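Local coordinates for protein type VI secretion system component (Escherichia coli O6, PDB 2P5Z) that is a component of the type VI secretion system and structurally resembles the phage T4 tail proteins gp27 and gp5, so it probably forms part of the injection spike, at residues S319-Q331 / F339-S351. Numbering follows the deposited sequence.
Sequences SSLLMPGLEIKVQ and FRKGVLITGVTTS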
ATOM      1  N   SER A 319     -33.828 -10.690  -2.672  1.00 57.59           N
ATOM      2  CA  SER A 319     -34.550  -9.903  -1.668  1.00 61.23           C
ATOM      3  C   SER A 319     -34.096  -8.446  -1.625  1.00 64.64           C
ATOM      4  O   SER A 319     -32.921  -8.160  -1.505  1.00 68.45           O
ATOM      5  CB  SER A 319     -34.392 -10.514  -0.280  1.00 60.40           C
ATOM      6  OG  SER A 319     -34.870  -9.615   0.708  1.00 62.13           O
ATOM      7  N   SER A 320     -35.046  -7.528  -1.722  1.00 68.02           N
ATOM      8  CA  SER A 320     -34.757  -6.105  -1.694  1.00 69.49           C
ATOM      9  C   SER A 320     -34.756  -5.628  -0.255  1.00 69.63           C
ATOM     10  O   SER A 320     -34.401  -4.483   0.035  1.00 67.54           O
ATOM     11  CB  SER A 320     -35.851  -5.370  -2.434  1.00 75.08           C
ATOM     12  OG  SER A 320     -37.102  -5.626  -1.814  1.00 81.47           O
ATOM     13  N   LEU A 321     -35.199  -6.507   0.635  1.00 69.39           N
ATOM     14  CA  LEU A 321     -35.226  -6.230   2.052  1.00 71.84           C
ATOM     15  C   LEU A 321     -33.872  -6.511   2.716  1.00 73.11           C
ATOM     16  O   LEU A 321     -33.567  -5.936   3.766  1.00 74.84           O
ATOM     17  CB  LEU A 321     -36.331  -7.049   2.723  1.00 72.77           C
ATOM     18  CG  LEU A 321     -37.763  -6.525   2.564  1.00 75.10           C
ATOM     19  CD1 LEU A 321     -38.760  -7.458   3.242  1.00 73.93           C
ATOM     20  CD2 LEU A 321     -37.895  -5.100   3.114  1.00 75.77           C
ATOM     21  N   LEU A 322     -33.068  -7.377   2.092  1.00 70.91           N
ATOM     22  CA  LEU A 322     -31.805  -7.846   2.671  1.00 67.93           C
ATOM     23  C   LEU A 322     -30.742  -6.743   2.737  1.00 65.26           C
ATOM     24  O   LEU A 322     -30.418  -6.097   1.735  1.00 63.09           O
ATOM     25  CB  LEU A 322     -31.276  -9.061   1.906  1.00 70.82           C
ATOM     26  CG  LEU A 322     -30.579 -10.112   2.775  1.00 73.43           C
ATOM     27  CD1 LEU A 322     -31.611 -10.979   3.459  1.00 74.69           C
ATOM     28  CD2 LEU A 322     -29.652 -10.988   1.968  1.00 73.95           C
ATOM     29  N   MET A 323     -30.201  -6.549   3.935  1.00 62.99           N
ATOM     30  CA  MET A 323     -29.470  -5.339   4.273  1.00 58.96           C
ATOM     31  C   MET A 323     -28.491  -5.677   5.382  1.00 56.15           C
ATOM     32  O   MET A 323     -28.752  -6.588   6.163  1.00 57.67           O
ATOM     33  CB  MET A 323     -30.473  -4.339   4.827  1.00 58.10           C
ATOM     34  CG  MET A 323     -30.335  -2.939   4.316  1.00 62.17           C
ATOM     35  SD  MET A 323     -31.466  -1.861   5.214  1.00 60.91           S
ATOM     36  CE  MET A 323     -32.947  -2.864   5.346  1.00 63.23           C
ATOM     37  N   PRO A 324     -27.364  -4.946   5.463  1.00 53.97           N
ATOM     38  CA  PRO A 324     -26.520  -5.002   6.647  1.00 52.42           C
ATOM     39  C   PRO A 324     -27.262  -4.604   7.929  1.00 54.86           C
ATOM     40  O   PRO A 324     -27.980  -3.598   7.960  1.00 54.70           O
ATOM     41  CB  PRO A 324     -25.435  -3.975   6.337  1.00 50.53           C
ATOM     42  CG  PRO A 324     -25.361  -3.952   4.878  1.00 52.17           C
ATOM     43  CD  PRO A 324     -26.782  -4.061   4.440  1.00 53.72           C
ATOM     44  N   GLY A 325     -27.088  -5.407   8.971  1.00 56.35           N
ATOM     45  CA  GLY A 325     -27.773  -5.182  10.230  1.00 55.45           C
ATOM     46  C   GLY A 325     -28.869  -6.195  10.473  1.00 56.53           C
ATOM     47  O   GLY A 325     -29.232  -6.460  11.621  1.00 53.72           O
ATOM     48  N   LEU A 326     -29.410  -6.750   9.393  1.00 59.01           N
ATOM     49  CA  LEU A 326     -30.465  -7.758   9.496  1.00 61.95           C
ATOM     50  C   LEU A 326     -29.943  -9.110   9.944  1.00 61.12           C
ATOM     51  O   LEU A 326     -28.939  -9.591   9.428  1.00 60.36           O
ATOM     52  CB  LEU A 326     -31.179  -7.931   8.158  1.00 65.96           C
ATOM     53  CG  LEU A 326     -32.528  -7.233   7.981  1.00 69.05           C
ATOM     54  CD1 LEU A 326     -32.363  -5.720   7.857  1.00 71.35           C
ATOM     55  CD2 LEU A 326     -33.222  -7.788   6.760  1.00 70.09           C
ATOM     56  N   GLU A 327     -30.624  -9.706  10.919  1.00 64.37           N
ATOM     57  CA  GLU A 327     -30.429 -11.114  11.243  1.00 68.67           C
ATOM     58  C   GLU A 327     -31.447 -11.913  10.456  1.00 69.55           C
ATOM     59  O   GLU A 327     -32.651 -11.733  10.631  1.00 70.01           O
ATOM     60  CB  GLU A 327     -30.618 -11.381  12.737  1.00 72.69           C
ATOM     61  CG  GLU A 327     -30.216 -12.800  13.183  1.00 80.41           C
ATOM     62  CD  GLU A 327     -31.402 -13.704  13.589  1.00 86.84           C
ATOM     63  OE1 GLU A 327     -31.292 -14.374  14.645  1.00 88.26           O
ATOM     64  OE2 GLU A 327     -32.433 -13.761  12.871  1.00 88.00           O
ATOM     65  N   ILE A 328     -30.981 -12.780   9.569  1.00 70.18           N
ATOM     66  CA  ILE A 328     -31.903 -13.624   8.820  1.00 72.99           C
ATOM     67  C   ILE A 328     -31.644 -15.102   9.060  1.00 74.82           C
ATOM     68  O   ILE A 328     -30.590 -15.485   9.562  1.00 76.08           O
ATOM     69  CB  ILE A 328     -31.844 -13.342   7.311  1.00 72.94           C
ATOM     70  CG1 ILE A 328     -30.551 -13.904   6.720  1.00 72.87           C
ATOM     71  CG2 ILE A 328     -31.998 -11.843   7.042  1.00 72.26           C
ATOM     72  CD1 ILE A 328     -30.642 -14.275   5.279  1.00 74.16           C
ATOM     73  N   LYS A 329     -32.627 -15.932   8.721  1.00 78.31           N
ATOM     74  CA  LYS A 329     -32.418 -17.380   8.695  1.00 78.87           C
ATOM     75  C   LYS A 329     -32.864 -17.960   7.368  1.00 77.79           C
ATOM     76  O   LYS A 329     -33.545 -17.292   6.592  1.00 76.90           O
ATOM     77  CB  LYS A 329     -33.090 -18.081   9.875  1.00 80.75           C
ATOM     78  CG  LYS A 329     -34.251 -17.320  10.499  1.00 85.51           C
ATOM     79  CD  LYS A 329     -34.293 -17.474  12.024  1.00 87.69           C
ATOM     80  CE  LYS A 329     -34.366 -18.940  12.470  1.00 89.69           C
ATOM     81  NZ  LYS A 329     -33.035 -19.546  12.808  1.00 90.00           N
ATOM     82  N   VAL A 330     -32.435 -19.185   7.094  1.00 78.52           N
ATOM     83  CA  VAL A 330     -32.707 -19.839   5.816  1.00 81.77           C
ATOM     84  C   VAL A 330     -33.583 -21.088   6.009  1.00 84.34           C
ATOM     85  O   VAL A 330     -33.335 -21.882   6.916  1.00 85.02           O
ATOM     86  CB  VAL A 330     -31.381 -20.193   5.078  1.00 80.81           C
ATOM     87  CG1 VAL A 330     -31.643 -20.822   3.709  1.00 79.12           C
ATOM     88  CG2 VAL A 330     -30.525 -18.958   4.908  1.00 79.10           C
ATOM     89  N   GLN A 331     -34.607 -21.238   5.161  1.00 88.52           N
ATOM     90  CA  GLN A 331     -35.486 -22.421   5.145  1.00 90.92           C
ATOM     91  C   GLN A 331     -34.756 -23.735   4.814  1.00 92.08           C
ATOM     92  O   GLN A 331     -34.805 -24.694   5.590  1.00 90.43           O
ATOM     93  CB  GLN A 331     -36.631 -22.207   4.158  1.00 92.38           C
ATOM     94  CG  GLN A 331     -37.944 -22.825   4.615  1.00 95.46           C
ATOM     95  CD  GLN A 331     -38.594 -22.040   5.748  1.00 96.21           C
ATOM     96  OE1 GLN A 331     -38.904 -20.852   5.602  1.00 96.31           O
ATOM     97  NE2 GLN A 331     -38.811 -22.703   6.881  1.00 95.77           N
ATOM     98  N   PHE A 339     -26.493 -21.382   8.457  1.00 68.19           N
ATOM     99  CA  PHE A 339     -27.545 -20.592   7.821  1.00 67.92           C
ATOM    100  C   PHE A 339     -28.938 -20.936   8.346  1.00 72.97           C
ATOM    101  O   PHE A 339     -29.871 -20.141   8.215  1.00 73.16           O
ATOM    102  CB  PHE A 339     -27.536 -20.801   6.313  1.00 62.84           C
ATOM    103  CG  PHE A 339     -26.314 -20.280   5.621  1.00 59.43           C
ATOM    104  CD1 PHE A 339     -26.223 -18.944   5.258  1.00 56.12           C
ATOM    105  CD2 PHE A 339     -25.274 -21.143   5.278  1.00 57.21           C
ATOM    106  CE1 PHE A 339     -25.101 -18.471   4.594  1.00 56.44           C
ATOM    107  CE2 PHE A 339     -24.147 -20.676   4.605  1.00 54.30           C
ATOM    108  CZ  PHE A 339     -24.058 -19.341   4.264  1.00 57.06           C
ATOM    109  N   ARG A 340     -29.085 -22.128   8.916  1.00 78.46           N
ATOM    110  CA  ARG A 340     -30.349 -22.507   9.527  1.00 83.66           C
ATOM    111  C   ARG A 340     -30.459 -21.943  10.947  1.00 83.08           C
ATOM    112  O   ARG A 340     -31.562 -21.610  11.390  1.00 81.15           O
ATOM    113  CB  ARG A 340     -30.555 -24.028   9.489  1.00 86.74           C
ATOM    114  CG  ARG A 340     -30.722 -24.601   8.063  1.00 90.35           C
ATOM    115  CD  ARG A 340     -31.434 -25.964   8.047  1.00 90.40           C
ATOM    116  NE  ARG A 340     -30.763 -26.953   8.890  1.00 94.43           N
ATOM    117  CZ  ARG A 340     -29.818 -27.786   8.465  1.00 95.60           C
ATOM    118  NH1 ARG A 340     -29.427 -27.768   7.195  1.00 95.46           N
ATOM    119  NH2 ARG A 340     -29.264 -28.642   9.311  1.00 96.16           N
ATOM    120  N   LYS A 341     -29.316 -21.816  11.634  1.00 84.08           N
ATOM    121  CA  LYS A 341     -29.254 -21.200  12.976  1.00 83.02           C
ATOM    122  C   LYS A 341     -29.635 -19.721  12.958  1.00 80.38           C
ATOM    123  O   LYS A 341     -30.293 -19.234  13.873  1.00 81.97           O
ATOM    124  CB  LYS A 341     -27.852 -21.302  13.587  1.00 86.30           C
ATOM    125  CG  LYS A 341     -27.202 -22.672  13.579  1.00 90.63           C
ATOM    126  CD  LYS A 341     -27.797 -23.627  14.591  1.00 92.54           C
ATOM    127  CE  LYS A 341     -27.103 -24.972  14.506  1.00 93.30           C
ATOM    128  NZ  LYS A 341     -27.668 -25.919  15.500  1.00 95.31           N
ATOM    129  N   GLY A 342     -29.214 -19.010  11.918  1.00 76.50           N
ATOM    130  CA  GLY A 342     -29.389 -17.560  11.849  1.00 72.33           C
ATOM    131  C   GLY A 342     -28.060 -16.875  11.579  1.00 68.01           C
ATOM    132  O   GLY A 342     -27.039 -17.210  12.184  1.00 69.31           O
ATOM    133  N   VAL A 343     -28.046 -15.950  10.631  1.00 62.62           N
ATOM    134  CA  VAL A 343     -26.811 -15.250  10.291  1.00 59.24           C
ATOM    135  C   VAL A 343     -27.032 -13.754  10.300  1.00 55.53           C
ATOM    136  O   VAL A 343     -28.134 -13.282  10.023  1.00 55.21           O
ATOM    137  CB  VAL A 343     -26.203 -15.699   8.922  1.00 62.90           C
ATOM    138  CG1 VAL A 343     -26.113 -17.215   8.834  1.00 61.94           C
ATOM    139  CG2 VAL A 343     -26.982 -15.141   7.720  1.00 58.89           C
ATOM    140  N   LEU A 344     -25.989 -13.009  10.649  1.00 53.64           N
ATOM    141  CA  LEU A 344     -26.083 -11.555  10.699  1.00 49.92           C
ATOM    142  C   LEU A 344     -25.393 -11.023   9.477  1.00 47.54           C
ATOM    143  O   LEU A 344     -24.218 -11.301   9.269  1.00 47.87           O
ATOM    144  CB  LEU A 344     -25.405 -11.014  11.956  1.00 53.29           C
ATOM    145  CG  LEU A 344     -25.416  -9.516  12.321  1.00 54.92           C
ATOM    146  CD1 LEU A 344     -24.194  -8.766  11.791  1.00 53.29           C
ATOM    147  CD2 LEU A 344     -26.726  -8.797  11.942  1.00 54.19           C
ATOM    148  N   ILE A 345     -26.124 -10.251   8.684  1.00 46.16           N
ATOM    149  CA  ILE A 345     -25.582  -9.675   7.469  1.00 47.24           C
ATOM    150  C   ILE A 345     -24.666  -8.522   7.814  1.00 46.71           C
ATOM    151  O   ILE A 345     -25.100  -7.549   8.430  1.00 42.65           O
ATOM    152  CB  ILE A 345     -26.691  -9.119   6.563  1.00 46.67           C
ATOM    153  CG1 ILE A 345     -27.798 -10.164   6.339  1.00 48.96           C
ATOM    154  CG2 ILE A 345     -26.091  -8.567   5.255  1.00 42.50           C
ATOM    155  CD1 ILE A 345     -27.365 -11.422   5.575  1.00 47.08           C
ATOM    156  N   THR A 346     -23.404  -8.646   7.407  1.00 45.75           N
ATOM    157  CA  THR A 346     -22.416  -7.606   7.615  1.00 45.16           C
ATOM    158  C   THR A 346     -22.217  -6.743   6.381  1.00 48.27           C
ATOM    159  O   THR A 346     -21.736  -5.622   6.497  1.00 52.24           O
ATOM    160  CB  THR A 346     -21.052  -8.182   8.017  1.00 44.09           C
ATOM    161  OG1 THR A 346     -20.539  -8.999   6.955  1.00 45.38           O
ATOM    162  CG2 THR A 346     -21.183  -9.019   9.283  1.00 44.60           C
ATOM    163  N   GLY A 347     -22.556  -7.259   5.201  1.00 45.47           N
ATOM    164  CA  GLY A 347     -22.286  -6.535   3.965  1.00 42.69           C
ATOM    165  C   GLY A 347     -23.085  -7.060   2.787  1.00 45.59           C
ATOM    166  O   GLY A 347     -23.443  -8.228   2.775  1.00 46.23           O
ATOM    167  N   VAL A 348     -23.413  -6.185   1.827  1.00 43.20           N
ATOM    168  CA  VAL A 348     -24.007  -6.584   0.549  1.00 40.90           C
ATOM    169  C   VAL A 348     -23.374  -5.840  -0.635  1.00 43.44           C
ATOM    170  O   VAL A 348     -23.024  -4.666  -0.534  1.00 45.71           O
ATOM    171  CB  VAL A 348     -25.555  -6.398   0.486  1.00 40.61           C
ATOM    172  CG1 VAL A 348     -26.278  -7.210   1.552  1.00 36.01           C
ATOM    173  CG2 VAL A 348     -25.943  -4.942   0.604  1.00 44.93           C
ATOM    174  N   THR A 349     -23.196  -6.534  -1.753  1.00 43.81           N
ATOM    175  CA  THR A 349     -22.895  -5.879  -3.031  1.00 45.83           C
ATOM    176  C   THR A 349     -24.156  -6.030  -3.888  1.00 46.81           C
ATOM    177  O   THR A 349     -24.874  -6.998  -3.764  1.00 44.33           O
ATOM    178  CB  THR A 349     -21.632  -6.462  -3.680  1.00 48.73           C
ATOM    179  OG1 THR A 349     -20.542  -6.288  -2.772  1.00 54.19           O
ATOM    180  CG2 THR A 349     -21.265  -5.752  -4.976  1.00 50.65           C
ATOM    181  N   THR A 350     -24.449  -5.064  -4.738  1.00 47.93           N
ATOM    182  CA  THR A 350     -25.826  -4.873  -5.151  1.00 47.92           C
ATOM    183  C   THR A 350     -25.860  -4.391  -6.597  1.00 48.35           C
ATOM    184  O   THR A 350     -25.017  -3.589  -6.993  1.00 50.62           O
ATOM    185  CB  THR A 350     -26.479  -3.917  -4.123  1.00 47.28           C
ATOM    186  OG1 THR A 350     -27.278  -4.676  -3.215  1.00 51.37           O
ATOM    187  CG2 THR A 350     -27.313  -2.894  -4.733  1.00 45.65           C
ATOM    188  N   SER A 351     -26.786  -4.922  -7.399  1.00 48.97           N
ATOM    189  CA  SER A 351     -26.816  -4.603  -8.845  1.00 50.45           C
ATOM    190  C   SER A 351     -28.167  -4.776  -9.569  1.00 50.53           C
ATOM    191  O   SER A 351     -29.028  -5.547  -9.137  1.00 49.77           O
ATOM    192  CB  SER A 351     -25.773  -5.420  -9.599  1.00 48.56           C
ATOM    193  OG  SER A 351     -25.197  -4.594 -10.589  1.00 57.59           O
TER
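Strand 326-330 pairs antiparallel with the start of strand 343-353 in a beta-barrel-like domain of the gp27-like, phage-baseplate-hub part of the chain, with a beta turn at one end and a short helix at the other. Ile328 and Val343 form a hydrogen-bonded pair: Ile328 N donates to Val343 O (2.9 Å), and Val343 N returns a straighter bond to Ile328 O (2.8 Å). Farther along, Ile345 N donates a nearly straight hydrogen bond to Leu326 O (N-H...O 177°), and Ile345 O accepts Gly325 N from the type II turn Met323-Leu326; the positive phi of Gly325 suits that turn. The Ile345 side chain packs against the turn, at the Met323 carbonyl, while CD1, swung back by chi2 of -65°, reaches Ile328 CG1 and Leu322 CD2. Ile328 CG1 also meets Val343 CG2 at 3.9 Å, on the same face. Beyond this, the Pro324 ring sets CD against Val348 CG2, the two side chains crossing nearly at right angles. At the helix end, Val330 N donates a hydrogen bond to Phe339 O (3.0 Å), and the bent Lys329 chain brings NZ to Arg340 O (2.9 Å) and, weakly, Lys341 O, tying down the C-terminal carbonyls just before Gly342 breaks the helix. Strand 326-330 also pairs in parallel with strand 209-214, while strand 343-353 pairs with 359-366, whose Phe362 touches Leu322 and Ile345, and with 29-38.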